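Local structure of SufC protein (Thermus thermophilus, 2D2E) at residues A[63-68]-A[162-167]. The protein binds and probably hydrolyses ATP as the cytoplasmic ABC-type ATPase of the Suf system, which is thought to assemble iron-sulfur clusters. Numbering follows the deposited sequence.
Sequences LLDGEN and PTYAVL
Y164 reaches from the start of strand 164-168 to the hairpin turn of 63-68 to hydrogen-bond with D65 through its phenol hydroxyl. The hydroxyl OH of Y164 donates to OD1 of D65 over 2.7 Å, arriving on the syn side of the carboxylate but 28° out of its plane. The carboxylate meets the ring at its edge, the two planes 60° apart. CG of Y164 is anti to its own carbonyl carbon (chi1 -66°), which carries the hydroxyl to the turn. D65 is well placed as an acceptor: its OD1 also takes a hydrogen bond from the N of S2, and its OD2 forms a salt bridge with K28, interactions that should favour the charged carboxylate and hold it in position.

The apolar part of the contact belongs to L64. Its CD2 lies 3.7 Å from CE1 of Y164, while CG of L64 is equally near CD1 of Y164, so the leucine's branch lies obliquely by the CD1-CE1 bond of the ring. Tyrosine thus serves two neighbours, offering carbon to L64 and a hydroxyl to D65; an alanine here would probably leave OD1 without its phenol donor and open a gap beside L64.

The turn itself is type I' from L64 to E67, closed by the bond from N of E67 to O of L64 at 3.2 Å, with the return bond from N of L64 to O of E67 at 2.8 Å. At G66's backbone angles a CB would jam against the O of D65, which calls for glycine. Side chains thus link a beta-hairpin of the antiparallel sheet to an outermost strand of the mixed, largely parallel sheet, joining the two sheets characteristic of an ABC ATPase nucleotide-binding domain.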
loop_
_atom_site.group_PDB
_atom_site.type_symbol
_atom_site.label_atom_id
_atom_site.label_comp_id
_atom_site.label_asym_id
_atom_site.label_seq_id
_atom_site.Cartn_x
_atom_site.Cartn_y
_atom_site.Cartn_z
ATOM N N LEU A 63 14.267 5.102 -2.796
ATOM C CA LEU A 63 14.588 4.820 -4.199
ATOM C C LEU A 63 13.588 3.875 -4.822
ATOM O O LEU A 63 13.331 2.810 -4.277
ATOM C CB LEU A 63 15.966 4.155 -4.302
ATOM C CG LEU A 63 17.099 4.802 -3.495
ATOM C CD1 LEU A 63 18.339 3.919 -3.513
ATOM C CD2 LEU A 63 17.403 6.156 -4.078
ATOM N N LEU A 64 13.033 4.263 -5.965
ATOM C CA LEU A 64 12.096 3.405 -6.671
ATOM C C LEU A 64 12.831 3.052 -7.960
ATOM O O LEU A 64 13.022 3.902 -8.837
ATOM C CB LEU A 64 10.793 4.149 -6.953
ATOM C CG LEU A 64 9.636 3.248 -7.393
ATOM C CD1 LEU A 64 8.303 3.949 -7.175
ATOM C CD2 LEU A 64 9.817 2.853 -8.860
ATOM N N ASP A 65 13.265 1.800 -8.051
ATOM C CA ASP A 65 14.034 1.320 -9.205
ATOM C C ASP A 65 15.222 2.236 -9.516
ATOM O O ASP A 65 15.454 2.632 -10.662
ATOM C CB ASP A 65 13.142 1.136 -10.437
ATOM C CG ASP A 65 12.138 -0.005 -10.263
ATOM O OD1 ASP A 65 12.379 -0.896 -9.414
ATOM O OD2 ASP A 65 11.118 -0.016 -10.976
ATOM N N GLY A 66 15.973 2.571 -8.474
ATOM C CA GLY A 66 17.154 3.400 -8.643
ATOM C C GLY A 66 17.016 4.903 -8.496
ATOM O O GLY A 66 18.027 5.582 -8.279
ATOM N N GLU A 67 15.801 5.438 -8.600
ATOM C CA GLU A 67 15.604 6.887 -8.489
ATOM C C GLU A 67 15.040 7.356 -7.151
ATOM O O GLU A 67 14.062 6.797 -6.644
ATOM C CB GLU A 67 14.663 7.388 -9.581
ATOM C CG GLU A 67 14.945 6.894 -10.971
ATOM C CD GLU A 67 13.922 7.419 -11.950
ATOM O OE1 GLU A 67 13.892 8.647 -12.167
ATOM O OE2 GLU A 67 13.139 6.613 -12.489
ATOM N N ASN A 68 15.644 8.406 -6.598
ATOM C CA ASN A 68 15.213 8.987 -5.325
ATOM C C ASN A 68 13.896 9.728 -5.580
ATOM O O ASN A 68 13.831 10.624 -6.425
ATOM C CB ASN A 68 16.302 9.957 -4.820
ATOM C CG ASN A 68 16.032 10.501 -3.410
ATOM O OD1 ASN A 68 16.790 11.341 -2.911
ATOM N ND2 ASN A 68 14.972 10.030 -2.767
ATOM N N PRO A 162 0.090 -0.218 -10.924
ATOM C CA PRO A 162 1.309 0.371 -10.355
ATOM C C PRO A 162 2.418 -0.682 -10.280
ATOM O O PRO A 162 2.145 -1.882 -10.341
ATOM C CB PRO A 162 0.861 0.800 -8.965
ATOM C CG PRO A 162 -0.167 -0.261 -8.627
ATOM C CD PRO A 162 -0.948 -0.414 -9.900
ATOM N N THR A 163 3.661 -0.235 -10.156
ATOM C CA THR A 163 4.785 -1.156 -10.027
ATOM C C THR A 163 4.963 -1.537 -8.577
ATOM O O THR A 163 5.311 -2.669 -8.278
ATOM C CB THR A 163 6.072 -0.505 -10.548
ATOM O OG1 THR A 163 5.890 -0.190 -11.935
ATOM C CG2 THR A 163 7.257 -1.426 -10.403
ATOM N N TYR A 164 4.755 -0.568 -7.680
ATOM C CA TYR A 164 4.855 -0.852 -6.252
ATOM C C TYR A 164 3.617 -0.294 -5.556
ATOM O O TYR A 164 3.074 0.723 -5.968
ATOM C CB TYR A 164 6.078 -0.184 -5.617
ATOM C CG TYR A 164 7.391 -0.721 -6.124
ATOM C CD1 TYR A 164 8.064 -0.093 -7.172
ATOM C CD2 TYR A 164 7.940 -1.875 -5.575
ATOM C CE1 TYR A 164 9.259 -0.600 -7.662
ATOM C CE2 TYR A 164 9.139 -2.396 -6.063
ATOM C CZ TYR A 164 9.788 -1.747 -7.103
ATOM O OH TYR A 164 10.984 -2.263 -7.565
ATOM N N ALA A 165 3.175 -0.974 -4.509
ATOM C CA ALA A 165 2.035 -0.500 -3.726
ATOM C C ALA A 165 2.319 -0.677 -2.252
ATOM O O ALA A 165 2.769 -1.736 -1.818
ATOM C CB ALA A 165 0.754 -1.273 -4.097
ATOM N N VAL A 166 2.016 0.365 -1.488
ATOM C CA VAL A 166 2.214 0.349 -0.031
ATOM C C VAL A 166 0.794 0.432 0.491
ATOM O O VAL A 166 0.103 1.439 0.247
ATOM C CB VAL A 166 3.029 1.579 0.432
ATOM C CG1 VAL A 166 3.165 1.581 1.977
ATOM C CG2 VAL A 166 4.405 1.551 -0.195
ATOM N N LEU A 167 0.345 -0.630 1.154
ATOM C CA LEU A 167 -1.033 -0.710 1.652
ATOM C C LEU A 167 -1.094 -0.803 3.150
ATOM O O LEU A 167 -0.727 -1.831 3.726
ATOM C CB LEU A 167 -1.709 -1.934 1.052
ATOM C CG LEU A 167 -1.592 -1.907 -0.471
ATOM C CD1 LEU A 167 -2.193 -3.189 -1.022
ATOM C CD2 LEU A 167 -2.296 -0.679 -1.035
#